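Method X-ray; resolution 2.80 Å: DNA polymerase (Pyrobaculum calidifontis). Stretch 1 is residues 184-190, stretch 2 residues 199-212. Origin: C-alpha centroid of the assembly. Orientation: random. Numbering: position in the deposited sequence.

Stretch 1 184-190: DPVVMLA
Stretch 2, residues 199-212: EVFEAEGRDDRRVI

Strand 186-190 and strand 199-202 run antiparallel, at 162° between their N-to-C directions, with axes 4.6 Å apart at closest approach. The register pairs Met188 with Glu202, Leu189 with Phe201 and Ala190 with Val200, at CA-CA distances of 4.7, 5.3 and 4.1 Å.

Leu189 and Phe201 form the hydrogen-bonded pair. Phe201 N donates to Leu189 O at 2.9 Å and 166°; Leu189 N donates to Phe201 O at 3.1 Å and a more bent 139°. Beyond the strand end, Ala203 N donates to Val187 O at 3.2 Å. Val187 has phi/psi -77/-47, unlike the extended residues 188-190. CA-H...O contacts add to the ladder, the shortest from Ala190 CA to Glu199 O at 3.3 Å.

Asp208 supplies the fourth hydrogen bond. Its chi1 is p (50°) and its CB points toward stretch 1, so Asp208 OD2 accepts from Val186 N at 3.0 Å and 163°. Asp208 OD1 lies 3.3 Å from Pro185 CB. Both carboxylate oxygens also have hydrogen bonds elsewhere in the structure, which suits a buried acid. Asp208 occupies the N-cap position of helix 209-212, but its side chain makes no capping bond.

Met188, Ala190, Val200 and Glu202 share one sheet face. Met188 (m, t, t) extends until Met188 CE is 3.5 Å from Glu202 OE1. Ala190 CB meets Val200 CG2 at 3.9 Å; Val200 is t.

Leu189 (t, t) and Phe201 (m) lie on the other face, with Leu189 CD2 4.3 Å from Phe201 CD2. From the helix, Val211 (p) brings CG2 to 3.6 Å from Leu189 CB, an apolar contact between two buried residues. Pro185, which has no amide hydrogen to satisfy, packs CG 3.9 Å from Arg206 CA. Together the stretches bury 634 Å².

Within the connecting loop, Asp207 N donates to Glu204 O at a very short 2.5 Å.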

# COMPACT_ATOMS: atom_id res chain seq x y z
N ASP A 184 -26.84 6.26 -13.20
CA ASP A 184 -25.76 6.33 -14.19
C ASP A 184 -25.24 4.93 -14.50
O ASP A 184 -24.79 4.23 -13.58
CB ASP A 184 -24.62 7.21 -13.68
CG ASP A 184 -25.08 8.60 -13.32
OD1 ASP A 184 -25.79 8.75 -12.30
OD2 ASP A 184 -24.73 9.55 -14.05
N PRO A 185 -25.28 4.49 -15.75
CA PRO A 185 -24.96 3.09 -16.07
C PRO A 185 -23.47 2.84 -16.28
O PRO A 185 -22.69 3.74 -16.59
CB PRO A 185 -25.73 2.87 -17.38
CG PRO A 185 -25.68 4.20 -18.04
CD PRO A 185 -25.79 5.22 -16.93
N VAL A 186 -23.10 1.58 -16.09
CA VAL A 186 -21.75 1.11 -16.43
C VAL A 186 -21.66 1.00 -17.95
O VAL A 186 -22.26 0.11 -18.55
CB VAL A 186 -21.43 -0.23 -15.75
CG1 VAL A 186 -20.10 -0.77 -16.25
CG2 VAL A 186 -21.41 -0.07 -14.24
N VAL A 187 -20.92 1.92 -18.57
CA VAL A 187 -20.93 2.05 -20.02
C VAL A 187 -20.10 0.95 -20.68
O VAL A 187 -20.55 0.31 -21.64
CB VAL A 187 -20.45 3.46 -20.42
CG1 VAL A 187 -19.52 3.41 -21.63
CG2 VAL A 187 -21.64 4.37 -20.70
N MET A 188 -18.89 0.71 -20.18
CA MET A 188 -18.01 -0.31 -20.74
C MET A 188 -17.31 -1.05 -19.62
O MET A 188 -17.05 -0.50 -18.55
CB MET A 188 -16.97 0.30 -21.69
CG MET A 188 -17.43 0.48 -23.13
SD MET A 188 -16.12 1.16 -24.17
CE MET A 188 -16.81 0.90 -25.80
N LEU A 189 -17.00 -2.32 -19.88
CA LEU A 189 -16.25 -3.14 -18.93
C LEU A 189 -15.42 -4.13 -19.73
O LEU A 189 -15.97 -5.02 -20.38
CB LEU A 189 -17.19 -3.87 -17.97
CG LEU A 189 -16.60 -4.56 -16.74
CD1 LEU A 189 -17.64 -4.64 -15.63
CD2 LEU A 189 -16.09 -5.96 -17.07
N ALA A 190 -14.10 -3.97 -19.69
CA ALA A 190 -13.19 -4.89 -20.35
C ALA A 190 -12.61 -5.88 -19.36
O ALA A 190 -12.47 -5.59 -18.16
CB ALA A 190 -12.06 -4.14 -21.05
N GLU A 199 -12.13 -9.37 -23.76
CA GLU A 199 -13.49 -9.06 -24.18
C GLU A 199 -13.92 -7.76 -23.53
O GLU A 199 -13.48 -7.42 -22.43
CB GLU A 199 -14.49 -10.17 -23.85
CG GLU A 199 -14.44 -11.37 -24.78
CD GLU A 199 -15.65 -12.28 -24.63
OE1 GLU A 199 -16.54 -11.96 -23.81
OE2 GLU A 199 -15.70 -13.31 -25.33
N VAL A 200 -14.80 -7.04 -24.22
CA VAL A 200 -15.36 -5.79 -23.74
C VAL A 200 -16.88 -5.89 -23.85
O VAL A 200 -17.42 -6.10 -24.94
CB VAL A 200 -14.86 -4.58 -24.54
CG1 VAL A 200 -15.26 -3.28 -23.85
CG2 VAL A 200 -13.35 -4.65 -24.72
N PHE A 201 -17.56 -5.75 -22.72
CA PHE A 201 -19.01 -5.73 -22.67
C PHE A 201 -19.48 -4.28 -22.66
O PHE A 201 -19.21 -3.55 -21.70
CB PHE A 201 -19.53 -6.49 -21.45
CG PHE A 201 -18.93 -7.85 -21.27
CD1 PHE A 201 -19.32 -8.91 -22.07
CD2 PHE A 201 -17.97 -8.08 -20.29
CE1 PHE A 201 -18.77 -10.17 -21.90
CE2 PHE A 201 -17.42 -9.33 -20.12
CZ PHE A 201 -17.81 -10.38 -20.92
N GLU A 202 -20.17 -3.87 -23.72
CA GLU A 202 -20.72 -2.53 -23.82
C GLU A 202 -22.22 -2.57 -23.60
O GLU A 202 -22.89 -3.55 -23.94
CB GLU A 202 -20.43 -1.88 -25.18
CG GLU A 202 -19.28 -2.47 -25.96
CD GLU A 202 -19.15 -1.84 -27.34
OE1 GLU A 202 -19.51 -0.65 -27.48
OE2 GLU A 202 -18.71 -2.53 -28.28
N ALA A 203 -22.74 -1.49 -23.04
CA ALA A 203 -24.16 -1.37 -22.78
C ALA A 203 -24.94 -1.04 -24.06
O ALA A 203 -24.37 -0.69 -25.10
CB ALA A 203 -24.41 -0.31 -21.71
N GLU A 204 -26.26 -1.13 -23.95
CA GLU A 204 -27.16 -0.50 -24.90
C GLU A 204 -27.56 0.86 -24.36
O GLU A 204 -28.06 0.96 -23.23
CB GLU A 204 -28.43 -1.32 -25.13
CG GLU A 204 -28.19 -2.69 -25.68
CD GLU A 204 -29.42 -3.30 -26.32
OE1 GLU A 204 -30.35 -2.55 -26.71
OE2 GLU A 204 -29.44 -4.54 -26.45
N GLY A 205 -27.33 1.90 -25.16
CA GLY A 205 -27.59 3.29 -24.83
C GLY A 205 -28.37 3.55 -23.56
O GLY A 205 -29.60 3.61 -23.58
N ARG A 206 -27.64 3.65 -22.44
CA ARG A 206 -28.07 3.92 -21.07
C ARG A 206 -28.67 2.71 -20.34
O ARG A 206 -29.26 2.90 -19.27
CB ARG A 206 -29.08 5.07 -20.97
CG ARG A 206 -28.65 6.32 -21.71
CD ARG A 206 -27.45 6.95 -21.03
NE ARG A 206 -27.88 7.86 -19.98
CZ ARG A 206 -27.97 9.18 -20.14
NH1 ARG A 206 -27.63 9.72 -21.30
NH2 ARG A 206 -28.38 9.95 -19.14
N ASP A 207 -28.54 1.50 -20.87
CA ASP A 207 -29.02 0.30 -20.18
C ASP A 207 -27.87 -0.69 -20.09
O ASP A 207 -27.33 -1.11 -21.12
CB ASP A 207 -30.22 -0.33 -20.89
CG ASP A 207 -30.72 -1.58 -20.18
OD1 ASP A 207 -31.31 -1.45 -19.09
OD2 ASP A 207 -30.53 -2.70 -20.72
N ASP A 208 -27.53 -1.10 -18.87
CA ASP A 208 -26.29 -1.82 -18.60
C ASP A 208 -26.57 -3.17 -17.94
O ASP A 208 -25.82 -3.61 -17.06
CB ASP A 208 -25.35 -0.98 -17.75
CG ASP A 208 -26.02 -0.41 -16.53
OD1 ASP A 208 -27.21 -0.03 -16.63
OD2 ASP A 208 -25.36 -0.32 -15.47
N ARG A 209 -27.66 -3.82 -18.33
CA ARG A 209 -27.91 -5.18 -17.85
C ARG A 209 -27.02 -6.19 -18.56
O ARG A 209 -26.52 -7.13 -17.93
CB ARG A 209 -29.38 -5.56 -18.06
CG ARG A 209 -30.38 -4.72 -17.30
CD ARG A 209 -31.80 -5.17 -17.64
NE ARG A 209 -32.81 -4.63 -16.72
CZ ARG A 209 -33.23 -5.26 -15.63
NH1 ARG A 209 -32.75 -6.45 -15.32
NH2 ARG A 209 -34.16 -4.70 -14.86
N ARG A 210 -26.82 -6.02 -19.87
CA ARG A 210 -26.00 -6.96 -20.64
C ARG A 210 -24.56 -7.02 -20.14
O ARG A 210 -23.93 -8.08 -20.24
CB ARG A 210 -26.02 -6.57 -22.12
CG ARG A 210 -25.63 -5.13 -22.41
CD ARG A 210 -25.89 -4.74 -23.86
NE ARG A 210 -24.97 -5.42 -24.78
CZ ARG A 210 -25.05 -5.36 -26.10
NH1 ARG A 210 -26.00 -4.64 -26.69
NH2 ARG A 210 -24.16 -6.01 -26.85
N VAL A 211 -24.02 -5.92 -19.63
CA VAL A 211 -22.60 -5.87 -19.28
C VAL A 211 -22.35 -6.51 -17.92
O VAL A 211 -21.41 -7.30 -17.75
CB VAL A 211 -22.08 -4.42 -19.34
CG1 VAL A 211 -22.99 -3.49 -18.57
CG2 VAL A 211 -20.67 -4.35 -18.78
N ILE A 212 -23.18 -6.19 -16.92
CA ILE A 212 -23.02 -6.83 -15.61
C ILE A 212 -23.27 -8.33 -15.72
O ILE A 212 -22.56 -9.14 -15.12
CB ILE A 212 -23.95 -6.17 -14.57
CG1 ILE A 212 -23.55 -4.72 -14.33
CG2 ILE A 212 -23.92 -6.95 -13.26
CD1 ILE A 212 -24.48 -3.97 -13.39